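Putative transcriptional regulator, IclR family (Arthrobacter aurescens, PDB 3OBF) probably regulates transcription by binding DNA, this chain being its C-terminal, GAF-related domain, which in the IclR family generally binds effectors. Local coordinates at residues Thr20-Ala25 with Lys145-Gln150; Ala25-Asn30 with Ser34-Gln39; Val64-Ala69 with Ala125-Asp130. One frame throughout, in Å; residues are numbered along the deposited sequence.

Contact 1: residues Thr20-Ala25 with Lys145-Gln150; sequences TGETSA and KFRVSQ
A side-on, two-pronged salt bridge between E22 and R147 links two connecting segments of this GAF-related domain. It joins the turn between helix 3-20 and strand 24-29 to the loop between strand 135-144 and helix 150-170. The two side chains come from opposite directions. R147 NH2 gives a nearly straight hydrogen bond to E22 OE1, at 2.7 Å and 173°. R147 NE donates to E22 OE2 at 2.8 Å, on the syn lone pair of that oxygen. OE1 lies close to the guanidinium plane, while OE2 is tilted from it. The fit is therefore good but not flat: carboxylate and guanidinium planes differ by 35°. R147 gets there with a chain stretched from CG to NE, whereas E22 bends at chi2 (-71°) to present both oxygens. V148 CG2 stands 4.5 Å from E22 OE2, a looser apolar neighbour. T20 OG1 accepts from E22 N at 2.9 Å, an ST turn. The third guanidinium nitrogen, R147 NH1, binds the backbone O of H44. I141, A143 and P144 also touch the E22 side chain. With both carboxylate oxygens held by one guanidinium, E22 probably has little freedom to rotate. E22 is buried, and the arginine charge would probably keep it ionised.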
ATOM      1  N   THR A  20       3.737  13.702  -8.484  1.00 33.10           N
ATOM      2  CA  THR A  20       3.442  13.910  -7.072  1.00 31.72           C
ATOM      3  C   THR A  20       4.606  14.569  -6.389  1.00 31.87           C
ATOM      4  O   THR A  20       4.447  15.189  -5.345  1.00 31.52           O
ATOM      5  CB  THR A  20       3.180  12.579  -6.342  1.00 31.18           C
ATOM      6  OG1 THR A  20       4.364  11.782  -6.415  1.00 29.92           O
ATOM      7  CG2 THR A  20       2.003  11.835  -6.969  1.00 30.41           C
ATOM      8  N   GLY A  21       5.794  14.380  -6.949  1.00 31.91           N
ATOM      9  CA  GLY A  21       7.011  14.831  -6.285  1.00 32.19           C
ATOM     10  C   GLY A  21       7.387  13.931  -5.133  1.00 32.31           C
ATOM     11  O   GLY A  21       8.321  14.234  -4.391  1.00 34.64           O
ATOM     12  N   GLU A  22       6.691  12.803  -4.987  1.00 31.08           N
ATOM     13  CA  GLU A  22       6.957  11.890  -3.879  1.00 29.65           C
ATOM     14  C   GLU A  22       7.460  10.528  -4.380  1.00 27.94           C
ATOM     15  O   GLU A  22       7.290  10.192  -5.543  1.00 25.35           O
ATOM     16  CB  GLU A  22       5.694  11.720  -3.030  1.00 30.35           C
ATOM     17  CG  GLU A  22       5.124  13.024  -2.435  1.00 32.76           C
ATOM     18  CD  GLU A  22       5.981  13.625  -1.311  1.00 34.95           C
ATOM     19  OE1 GLU A  22       6.970  13.000  -0.881  1.00 36.15           O
ATOM     20  OE2 GLU A  22       5.651  14.728  -0.824  1.00 36.81           O
ATOM     21  N   THR A  23       8.109   9.775  -3.497  1.00 27.26           N
ATOM     22  CA  THR A  23       8.477   8.378  -3.785  1.00 27.46           C
ATOM     23  C   THR A  23       7.245   7.541  -4.227  1.00 27.02           C
ATOM     24  O   THR A  23       6.169   7.724  -3.670  1.00 26.92           O
ATOM     25  CB  THR A  23       9.097   7.778  -2.528  1.00 27.54           C
ATOM     26  OG1 THR A  23      10.241   8.555  -2.193  1.00 29.10           O
ATOM     27  CG2 THR A  23       9.485   6.293  -2.708  1.00 26.69           C
ATOM     28  N   SER A  24       7.412   6.680  -5.246  1.00 26.70           N
ATOM     29  CA  SER A  24       6.403   5.671  -5.683  1.00 25.63           C
ATOM     30  C   SER A  24       7.065   4.300  -5.539  1.00 24.74           C
ATOM     31  O   SER A  24       8.250   4.169  -5.827  1.00 24.88           O
ATOM     32  CB  SER A  24       6.080   5.787  -7.164  1.00 24.62           C
ATOM     33  OG  SER A  24       5.779   7.108  -7.469  1.00 30.26           O
ATOM     34  N   ALA A  25       6.308   3.287  -5.133  1.00 23.49           N
ATOM     35  CA  ALA A  25       6.884   1.973  -4.896  1.00 23.50           C
ATOM     36  C   ALA A  25       5.909   0.895  -5.278  1.00 23.56           C
ATOM     37  O   ALA A  25       4.708   1.062  -5.116  1.00 24.16           O
ATOM     38  CB  ALA A  25       7.261   1.815  -3.437  1.00 23.31           C
ATOM     39  N   LYS A 145       5.185  13.300   6.875  1.00 45.57           N
ATOM     40  CA  LYS A 145       3.970  13.923   7.397  1.00 48.41           C
ATOM     41  C   LYS A 145       4.006  15.449   7.370  1.00 49.89           C
ATOM     42  O   LYS A 145       3.005  16.064   7.030  1.00 49.42           O
ATOM     43  CB  LYS A 145       3.595  13.426   8.799  1.00 48.95           C
ATOM     44  CG  LYS A 145       2.148  13.797   9.199  1.00 50.38           C
ATOM     45  CD  LYS A 145       1.537  12.793  10.192  1.00 52.20           C
ATOM     46  CE  LYS A 145       0.276  13.334  10.850  1.00 54.82           C
ATOM     47  NZ  LYS A 145       0.168  12.936  12.307  1.00 57.05           N
ATOM     48  N   PHE A 146       5.156  16.050   7.688  1.00 51.67           N
ATOM     49  CA  PHE A 146       5.222  17.512   7.767  1.00 53.76           C
ATOM     50  C   PHE A 146       4.665  18.239   6.523  1.00 53.70           C
ATOM     51  O   PHE A 146       4.069  19.306   6.649  1.00 53.57           O
ATOM     52  CB  PHE A 146       6.630  18.023   8.148  1.00 54.82           C
ATOM     53  CG  PHE A 146       7.663  17.854   7.066  1.00 57.27           C
ATOM     54  CD1 PHE A 146       7.754  18.773   6.011  1.00 58.84           C
ATOM     55  CD2 PHE A 146       8.560  16.785   7.101  1.00 58.35           C
ATOM     56  CE1 PHE A 146       8.705  18.618   4.996  1.00 58.99           C
ATOM     57  CE2 PHE A 146       9.517  16.634   6.097  1.00 59.12           C
ATOM     58  CZ  PHE A 146       9.587  17.549   5.043  1.00 59.04           C
ATOM     59  N   ARG A 147       4.825  17.657   5.332  1.00 53.12           N
ATOM     60  CA  ARG A 147       4.440  18.388   4.126  1.00 52.59           C
ATOM     61  C   ARG A 147       3.134  17.916   3.530  1.00 52.00           C
ATOM     62  O   ARG A 147       2.701  18.415   2.495  1.00 52.37           O
ATOM     63  CB  ARG A 147       5.575  18.427   3.081  1.00 52.62           C
ATOM     64  CG  ARG A 147       6.196  17.089   2.680  1.00 51.07           C
ATOM     65  CD  ARG A 147       7.091  17.287   1.443  1.00 49.81           C
ATOM     66  NE  ARG A 147       7.502  16.020   0.821  1.00 47.17           N
ATOM     67  CZ  ARG A 147       8.769  15.643   0.651  1.00 46.12           C
ATOM     68  NH1 ARG A 147       9.761  16.445   1.053  1.00 43.97           N
ATOM     69  NH2 ARG A 147       9.048  14.466   0.079  1.00 44.48           N
ATOM     70  N   VAL A 148       2.500  16.968   4.197  1.00 51.55           N
ATOM     71  CA  VAL A 148       1.277  16.358   3.685  1.00 51.79           C
ATOM     72  C   VAL A 148       0.175  16.545   4.696  1.00 52.64           C
ATOM     73  O   VAL A 148       0.243  16.027   5.809  1.00 53.16           O
ATOM     74  CB  VAL A 148       1.419  14.820   3.384  1.00 51.17           C
ATOM     75  CG1 VAL A 148       0.121  14.271   2.832  1.00 50.92           C
ATOM     76  CG2 VAL A 148       2.542  14.541   2.394  1.00 50.32           C
ATOM     77  N   SER A 149      -0.829  17.303   4.292  1.00 53.45           N
ATOM     78  CA  SER A 149      -2.020  17.511   5.067  1.00 54.31           C
ATOM     79  C   SER A 149      -3.026  16.467   4.613  1.00 54.67           C
ATOM     80  O   SER A 149      -2.801  15.753   3.606  1.00 53.99           O
ATOM     81  CB  SER A 149      -2.574  18.908   4.760  1.00 54.90           C
ATOM     82  OG  SER A 149      -2.978  18.970   3.403  1.00 54.14           O
ATOM     83  N   GLN A 150      -4.137  16.382   5.351  1.00 55.56           N
ATOM     84  CA  GLN A 150      -5.208  15.456   5.003  1.00 56.03           C
ATOM     85  C   GLN A 150      -5.666  15.634   3.552  1.00 55.06           C
ATOM     86  O   GLN A 150      -5.941  14.656   2.864  1.00 55.67           O
ATOM     87  CB  GLN A 150      -6.390  15.552   5.979  1.00 56.99           C
ATOM     88  CG  GLN A 150      -7.364  14.371   5.848  1.00 60.47           C
ATOM     89  CD  GLN A 150      -8.019  13.974   7.181  1.00 64.93           C
ATOM     90  OE1 GLN A 150      -8.103  14.777   8.125  1.00 66.43           O
ATOM     91  NE2 GLN A 150      -8.486  12.723   7.257  1.00 66.29           N
TER

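Contact 2: residues Ala25-Asn30 with Ser34-Gln39; sequences ALMVWN and SMCVEQ
L26 and V28 pair with E38, V37 and M35 through four backbone hydrogen bonds. L26 N donates to E38 O at 2.7 Å, and L26 O receives V37 N at 2.9 Å. V28 and M35 bond to each other in both directions. V37 and E38 thus both face L26, a classic beta bulge, and the register moves by one residue there. Softer CA-H...O contacts lie beside these bonds. A25 CA meets E38 O and M27 CA meets M35 O.

The two strands, 24-29 and 34-40, form an antiparallel hairpin in the domain's sheet. Their short segments are strongly twisted, at 136° between directions.

Apolar packing occupies both faces. On the L26 face, V28 CG2 presses on V37 CG1 at 3.5 Å, the two valines crossing at about a right angle. V37 CG2 also touches L26 CD2. R6, A9 and Y10 of helix 3-20 pack on this face. On the other face, selenomethionine M27 bends at chi2 and chi3 (-61° and -73°). Its SE lies over C36 CB at 3.7 Å, and C36 SG meets A25 CB at 3.9 Å.

Near the turn, S34 and W29 meet. The W29 ring comes obliquely to the backbone of S34, with W29 CZ3 3.6 Å from S34 N. W29 NE1 is hydrogen-bonded to E71 OE2. S34 OG lies 3.5 Å from M27 CB, and its hydrogen bond is to S63 OG.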
ATOM      1  N   ALA A  25       6.308   3.287  -5.133  1.00 23.49           N
ATOM      2  CA  ALA A  25       6.884   1.973  -4.896  1.00 23.50           C
ATOM      3  C   ALA A  25       5.909   0.895  -5.278  1.00 23.56           C
ATOM      4  O   ALA A  25       4.708   1.062  -5.116  1.00 24.16           O
ATOM      5  CB  ALA A  25       7.261   1.815  -3.437  1.00 23.31           C
ATOM      6  N   LEU A  26       6.437  -0.218  -5.773  1.00 23.61           N
ATOM      7  CA  LEU A  26       5.658  -1.386  -6.017  1.00 24.04           C
ATOM      8  C   LEU A  26       5.951  -2.361  -4.865  1.00 24.74           C
ATOM      9  O   LEU A  26       7.110  -2.727  -4.614  1.00 24.75           O
ATOM     10  CB  LEU A  26       6.037  -2.017  -7.368  1.00 24.15           C
ATOM     11  CG  LEU A  26       5.219  -3.266  -7.791  1.00 24.96           C
ATOM     12  CD1 LEU A  26       3.806  -2.851  -8.255  1.00 26.47           C
ATOM     13  CD2 LEU A  26       5.903  -4.079  -8.907  1.00 24.55           C
HETATM   14  N   MSE A  27       4.883  -2.770  -4.175  1.00 23.80           N
HETATM   15  CA  MSE A  27       4.985  -3.698  -3.064  1.00 23.54           C
HETATM   16  C   MSE A  27       4.458  -5.086  -3.469  1.00 23.52           C
HETATM   17  O   MSE A  27       3.515  -5.207  -4.277  1.00 22.63           O
HETATM   18  CB  MSE A  27       4.190  -3.188  -1.862  1.00 23.26           C
HETATM   19  CG  MSE A  27       4.311  -1.716  -1.611  1.00 25.33           C
HETATM   20 SE   MSE A  27       6.175  -1.170  -1.238  1.00 29.36          SE
HETATM   21  CE  MSE A  27       6.352  -1.904   0.540  1.00 30.21           C
ATOM     22  N   VAL A  28       5.081  -6.119  -2.900  1.00 23.94           N
ATOM     23  CA  VAL A  28       4.547  -7.479  -2.962  1.00 24.55           C
ATOM     24  C   VAL A  28       4.345  -8.061  -1.555  1.00 25.68           C
ATOM     25  O   VAL A  28       4.959  -7.612  -0.587  1.00 25.69           O
ATOM     26  CB  VAL A  28       5.391  -8.439  -3.828  1.00 24.83           C
ATOM     27  CG1 VAL A  28       5.456  -7.938  -5.289  1.00 23.27           C
ATOM     28  CG2 VAL A  28       6.794  -8.649  -3.195  1.00 25.40           C
ATOM     29  N   TRP A  29       3.474  -9.067  -1.480  1.00 26.36           N
ATOM     30  CA  TRP A  29       3.050  -9.670  -0.230  1.00 27.34           C
ATOM     31  C   TRP A  29       3.657 -11.046  -0.158  1.00 28.20           C
ATOM     32  O   TRP A  29       3.541 -11.814  -1.124  1.00 28.76           O
ATOM     33  CB  TRP A  29       1.531  -9.801  -0.276  1.00 27.13           C
ATOM     34  CG  TRP A  29       0.868 -10.278   0.992  1.00 27.73           C
ATOM     35  CD1 TRP A  29       0.042 -11.370   1.126  1.00 28.99           C
ATOM     36  CD2 TRP A  29       0.935  -9.664   2.283  1.00 26.71           C
ATOM     37  NE1 TRP A  29      -0.392 -11.477   2.429  1.00 30.72           N
ATOM     38  CE2 TRP A  29       0.147 -10.446   3.161  1.00 28.95           C
ATOM     39  CE3 TRP A  29       1.592  -8.537   2.788  1.00 25.87           C
ATOM     40  CZ2 TRP A  29      -0.013 -10.126   4.502  1.00 27.49           C
ATOM     41  CZ3 TRP A  29       1.425  -8.218   4.130  1.00 26.94           C
ATOM     42  CH2 TRP A  29       0.626  -9.003   4.967  1.00 27.48           C
ATOM     43  N   ASN A  30       4.316 -11.367   0.940  1.00 29.11           N
ATOM     44  CA  ASN A  30       4.740 -12.761   1.181  1.00 31.95           C
ATOM     45  C   ASN A  30       3.895 -13.523   2.208  1.00 32.60           C
ATOM     46  O   ASN A  30       4.255 -14.635   2.628  1.00 34.27           O
ATOM     47  CB  ASN A  30       6.231 -12.850   1.552  1.00 32.33           C
ATOM     48  CG  ASN A  30       6.556 -12.142   2.832  1.00 33.39           C
ATOM     49  OD1 ASN A  30       5.678 -11.841   3.624  1.00 34.42           O
ATOM     50  ND2 ASN A  30       7.838 -11.888   3.060  1.00 37.07           N
ATOM     51  N   SER A  34       4.781  -6.899   3.799  1.00 28.91           N
ATOM     52  CA  SER A  34       4.769  -6.211   2.549  1.00 28.55           C
ATOM     53  C   SER A  34       6.210  -5.805   2.222  1.00 28.39           C
ATOM     54  O   SER A  34       6.935  -5.332   3.096  1.00 28.78           O
ATOM     55  CB  SER A  34       3.843  -5.008   2.647  1.00 28.05           C
ATOM     56  OG  SER A  34       3.766  -4.427   1.387  1.00 27.70           O
HETATM   57  N   MSE A  35       6.646  -6.035   0.981  1.00 28.30           N
HETATM   58  CA  MSE A  35       8.041  -5.765   0.622  1.00 28.49           C
HETATM   59  C   MSE A  35       8.150  -4.873  -0.590  1.00 26.98           C
HETATM   60  O   MSE A  35       7.449  -5.083  -1.582  1.00 25.89           O
HETATM   61  CB  MSE A  35       8.842  -7.068   0.408  1.00 29.63           C
HETATM   62  CG  MSE A  35      10.346  -6.852   0.263  1.00 33.47           C
HETATM   63 SE   MSE A  35      11.273  -8.536  -0.013  1.00 46.76          SE
HETATM   64  CE  MSE A  35      13.104  -8.073   0.385  1.00 47.44           C
ATOM     65  N   CYS A  36       9.050  -3.893  -0.512  1.00 27.00           N
ATOM     66  CA  CYS A  36       9.283  -3.017  -1.642  1.00 26.59           C
ATOM     67  C   CYS A  36      10.216  -3.688  -2.681  1.00 26.25           C
ATOM     68  O   CYS A  36      11.352  -4.059  -2.373  1.00 26.45           O
ATOM     69  CB  CYS A  36       9.817  -1.662  -1.193  1.00 26.28           C
ATOM     70  SG  CYS A  36      10.225  -0.638  -2.635  1.00 27.62           S
ATOM     71  N   VAL A  37       9.717  -3.884  -3.895  1.00 24.82           N
ATOM     72  CA  VAL A  37      10.528  -4.570  -4.912  1.00 24.81           C
ATOM     73  C   VAL A  37      10.925  -3.647  -6.075  1.00 25.12           C
ATOM     74  O   VAL A  37      11.726  -4.038  -6.910  1.00 26.39           O
ATOM     75  CB  VAL A  37       9.815  -5.809  -5.494  1.00 24.78           C
ATOM     76  CG1 VAL A  37       9.556  -6.831  -4.409  1.00 25.92           C
ATOM     77  CG2 VAL A  37       8.523  -5.419  -6.290  1.00 23.65           C
ATOM     78  N   GLU A  38      10.336  -2.450  -6.133  1.00 24.18           N
ATOM     79  CA  GLU A  38      10.652  -1.472  -7.160  1.00 24.56           C
ATOM     80  C   GLU A  38      10.184  -0.105  -6.672  1.00 24.90           C
ATOM     81  O   GLU A  38       9.048   0.032  -6.206  1.00 24.74           O
ATOM     82  CB  GLU A  38       9.946  -1.822  -8.477  1.00 24.67           C
ATOM     83  CG  GLU A  38      10.537  -1.153  -9.707  1.00 24.67           C
ATOM     84  CD  GLU A  38      10.064  -1.837 -10.995  1.00 26.17           C
ATOM     85  OE1 GLU A  38      10.936  -2.401 -11.693  1.00 26.86           O
ATOM     86  OE2 GLU A  38       8.834  -1.825 -11.293  1.00 23.72           O
ATOM     87  N   GLN A  39      11.043   0.904  -6.781  1.00 25.10           N
ATOM     88  CA  GLN A  39      10.681   2.236  -6.321  1.00 25.64           C
ATOM     89  C   GLN A  39      11.429   3.370  -7.042  1.00 25.65           C
ATOM     90  O   GLN A  39      12.526   3.169  -7.577  1.00 25.57           O
ATOM     91  CB  GLN A  39      10.845   2.324  -4.786  1.00 25.90           C
ATOM     92  CG  GLN A  39      12.298   2.348  -4.305  1.00 27.08           C
ATOM     93  CD  GLN A  39      12.774   3.759  -3.999  1.00 29.55           C
ATOM     94  OE1 GLN A  39      13.456   4.366  -4.813  1.00 30.27           O
ATOM     95  NE2 GLN A  39      12.400   4.290  -2.825  1.00 30.00           N
TER

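Contact 3: residues Val64-Ala69 with Ala125-Asp130; sequences VQVFLA and ASPVYD
V66 packs against A125 and P127, where helix 62-69 lies on one face of the GAF-related domain's antiparallel sheet. The short axes come within 7.7 Å and diverge by 39°. The tight part is the two branches of V66. CG2 presses on the strand backbone, 3.3 Å from A125 O, and also meets A125 CB at 3.8 Å. CG1 stands anti to the backbone N (chi1 167°), which turns it to P127, with both CA and CB of the proline 3.7 Å off. The V66 and P127 side chains cross at about a right angle. The neighbouring S138 of strand 135-144 also touches V66. An alanine in place of V66 would remove both branches and is likely to leave a gap between helix and sheet, with A125 and P127 short of an apolar partner. The looser side is at S126, which meets V66 only through its backbone, S126 N being 4.0 Å from V66 CG2. P127 beside it is partly exposed. The S126 side chain leaves the strand away from helix 62-69; it touches C160, A161 and A164 of helix 150-170. Its hydroxyl, S126 OG, is hydrogen-bonded to G109 O.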
ATOM      1  N   VAL A  64       0.232  -2.755   3.858  1.00 23.96           N
ATOM      2  CA  VAL A  64      -0.139  -3.936   4.616  1.00 24.54           C
ATOM      3  C   VAL A  64      -1.675  -4.035   4.625  1.00 25.53           C
ATOM      4  O   VAL A  64      -2.220  -5.130   4.428  1.00 26.03           O
ATOM      5  CB  VAL A  64       0.458  -3.896   6.038  1.00 24.68           C
ATOM      6  CG1 VAL A  64      -0.127  -5.027   6.924  1.00 25.05           C
ATOM      7  CG2 VAL A  64       1.976  -4.038   5.949  1.00 23.45           C
ATOM      8  N   GLN A  65      -2.357  -2.890   4.791  1.00 25.16           N
ATOM      9  CA  GLN A  65      -3.830  -2.857   4.768  1.00 25.07           C
ATOM     10  C   GLN A  65      -4.359  -3.419   3.455  1.00 25.28           C
ATOM     11  O   GLN A  65      -5.282  -4.263   3.454  1.00 25.66           O
ATOM     12  CB  GLN A  65      -4.369  -1.437   4.941  1.00 24.94           C
ATOM     13  CG  GLN A  65      -4.242  -0.855   6.368  1.00 26.99           C
ATOM     14  CD  GLN A  65      -4.712   0.602   6.441  1.00 28.86           C
ATOM     15  OE1 GLN A  65      -5.897   0.905   6.198  1.00 30.10           O
ATOM     16  NE2 GLN A  65      -3.790   1.511   6.767  1.00 26.51           N
ATOM     17  N   VAL A  66      -3.780  -2.949   2.344  1.00 24.55           N
ATOM     18  CA  VAL A  66      -4.197  -3.375   0.992  1.00 24.38           C
ATOM     19  C   VAL A  66      -4.103  -4.907   0.850  1.00 24.39           C
ATOM     20  O   VAL A  66      -5.072  -5.567   0.440  1.00 24.12           O
ATOM     21  CB  VAL A  66      -3.328  -2.671  -0.054  1.00 24.22           C
ATOM     22  CG1 VAL A  66      -3.482  -3.285  -1.422  1.00 23.51           C
ATOM     23  CG2 VAL A  66      -3.674  -1.222  -0.082  1.00 25.33           C
ATOM     24  N   PHE A  67      -2.950  -5.474   1.203  1.00 23.12           N
ATOM     25  CA  PHE A  67      -2.816  -6.915   1.119  1.00 23.93           C
ATOM     26  C   PHE A  67      -3.729  -7.698   2.071  1.00 24.81           C
ATOM     27  O   PHE A  67      -4.264  -8.738   1.709  1.00 26.54           O
ATOM     28  CB  PHE A  67      -1.355  -7.352   1.302  1.00 22.56           C
ATOM     29  CG  PHE A  67      -0.475  -6.926   0.189  1.00 21.86           C
ATOM     30  CD1 PHE A  67      -0.744  -7.329  -1.123  1.00 20.60           C
ATOM     31  CD2 PHE A  67       0.621  -6.110   0.434  1.00 21.47           C
ATOM     32  CE1 PHE A  67       0.069  -6.926  -2.187  1.00 19.88           C
ATOM     33  CE2 PHE A  67       1.455  -5.706  -0.638  1.00 22.81           C
ATOM     34  CZ  PHE A  67       1.179  -6.130  -1.946  1.00 19.29           C
ATOM     35  N   LEU A  68      -3.905  -7.226   3.289  1.00 25.57           N
ATOM     36  CA  LEU A  68      -4.786  -7.937   4.205  1.00 26.37           C
ATOM     37  C   LEU A  68      -6.263  -7.916   3.742  1.00 28.00           C
ATOM     38  O   LEU A  68      -7.036  -8.816   4.077  1.00 28.55           O
ATOM     39  CB  LEU A  68      -4.607  -7.402   5.622  1.00 25.54           C
ATOM     40  CG  LEU A  68      -3.264  -7.728   6.304  1.00 23.67           C
ATOM     41  CD1 LEU A  68      -3.229  -7.131   7.703  1.00 25.91           C
ATOM     42  CD2 LEU A  68      -3.048  -9.208   6.409  1.00 23.31           C
ATOM     43  N   ALA A  69      -6.649  -6.903   2.964  1.00 28.83           N
ATOM     44  CA  ALA A  69      -7.959  -6.909   2.298  1.00 31.02           C
ATOM     45  C   ALA A  69      -8.136  -8.099   1.352  1.00 32.47           C
ATOM     46  O   ALA A  69      -9.256  -8.548   1.114  1.00 33.56           O
ATOM     47  CB  ALA A  69      -8.223  -5.579   1.569  1.00 30.64           C
ATOM     48  N   ALA A 125      -1.833   3.477  -0.355  1.00 24.73           N
ATOM     49  CA  ALA A 125      -1.515   2.333  -1.202  1.00 23.71           C
ATOM     50  C   ALA A 125      -2.788   1.793  -1.881  1.00 23.25           C
ATOM     51  O   ALA A 125      -3.882   1.860  -1.296  1.00 24.16           O
ATOM     52  CB  ALA A 125      -0.840   1.247  -0.382  1.00 22.10           C
ATOM     53  N   SER A 126      -2.613   1.204  -3.048  1.00 21.74           N
ATOM     54  CA  SER A 126      -3.717   0.669  -3.862  1.00 23.21           C
ATOM     55  C   SER A 126      -3.368  -0.701  -4.454  1.00 22.32           C
ATOM     56  O   SER A 126      -2.205  -0.964  -4.718  1.00 23.00           O
ATOM     57  CB  SER A 126      -4.048   1.629  -5.009  1.00 23.69           C
ATOM     58  OG  SER A 126      -4.477   2.878  -4.470  1.00 27.38           O
ATOM     59  N   PRO A 127      -4.377  -1.576  -4.662  1.00 21.89           N
ATOM     60  CA  PRO A 127      -4.086  -2.946  -5.104  1.00 22.13           C
ATOM     61  C   PRO A 127      -3.920  -3.037  -6.626  1.00 22.90           C
ATOM     62  O   PRO A 127      -4.481  -2.234  -7.353  1.00 22.99           O
ATOM     63  CB  PRO A 127      -5.305  -3.751  -4.610  1.00 21.93           C
ATOM     64  CG  PRO A 127      -6.454  -2.689  -4.587  1.00 22.59           C
ATOM     65  CD  PRO A 127      -5.791  -1.385  -4.255  1.00 21.49           C
ATOM     66  N   VAL A 128      -3.117  -4.000  -7.079  1.00 23.52           N
ATOM     67  CA  VAL A 128      -2.901  -4.275  -8.483  1.00 24.38           C
ATOM     68  C   VAL A 128      -3.421  -5.677  -8.654  1.00 25.93           C
ATOM     69  O   VAL A 128      -3.151  -6.523  -7.804  1.00 26.14           O
ATOM     70  CB  VAL A 128      -1.386  -4.225  -8.822  1.00 24.51           C
ATOM     71  CG1 VAL A 128      -1.109  -4.789 -10.237  1.00 23.80           C
ATOM     72  CG2 VAL A 128      -0.873  -2.794  -8.709  1.00 23.10           C
ATOM     73  N   TYR A 129      -4.190  -5.919  -9.714  1.00 27.62           N
ATOM     74  CA  TYR A 129      -4.747  -7.254  -9.990  1.00 28.58           C
ATOM     75  C   TYR A 129      -4.246  -7.851 -11.302  1.00 29.33           C
ATOM     76  O   TYR A 129      -3.955  -7.113 -12.246  1.00 28.15           O
ATOM     77  CB  TYR A 129      -6.287  -7.219 -10.044  1.00 29.07           C
ATOM     78  CG  TYR A 129      -6.906  -6.740  -8.774  1.00 29.55           C
ATOM     79  CD1 TYR A 129      -7.161  -7.615  -7.736  1.00 29.95           C
ATOM     80  CD2 TYR A 129      -7.250  -5.405  -8.619  1.00 29.59           C
ATOM     81  CE1 TYR A 129      -7.748  -7.158  -6.537  1.00 31.02           C
ATOM     82  CE2 TYR A 129      -7.841  -4.947  -7.458  1.00 29.53           C
ATOM     83  CZ  TYR A 129      -8.080  -5.828  -6.424  1.00 29.73           C
ATOM     84  OH  TYR A 129      -8.639  -5.351  -5.270  1.00 30.33           O
ATOM     85  N   ASP A 130      -4.177  -9.183 -11.352  1.00 31.00           N
ATOM     86  CA  ASP A 130      -3.840  -9.894 -12.590  1.00 33.36           C
ATOM     87  C   ASP A 130      -5.123 -10.272 -13.334  1.00 35.01           C
ATOM     88  O   ASP A 130      -6.232  -9.916 -12.895  1.00 34.45           O
ATOM     89  CB  ASP A 130      -2.955 -11.127 -12.320  1.00 33.90           C
ATOM     90  CG  ASP A 130      -3.695 -12.300 -11.595  1.00 35.22           C
ATOM     91  OD1 ASP A 130      -4.967 -12.380 -11.567  1.00 34.40           O
ATOM     92  OD2 ASP A 130      -2.962 -13.180 -11.061  1.00 35.53           O
TER

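How the contacts relate
All three contacts involve one antiparallel sheet. Contacts 1 and 2 share A25 and strand 24-29, with centres 18 Å apart. They meet where S24 O lies 3.3 Å from Q39 CB. Contacts 2 and 3 are nearer, 11 Å between centres, and F67 joins them: its CE2 lies 3.3 Å from S34 OG and its CZ 3.4 Å from M27 O. Contact 1 stands apart from contact 3, 19 Å between centres and about 7 Å between nearest atoms. In sequence, contact 1 closes a long loop that holds the other two in series. Effectors of IclR relatives generally bind in this domain; no effector site is defined for this chain.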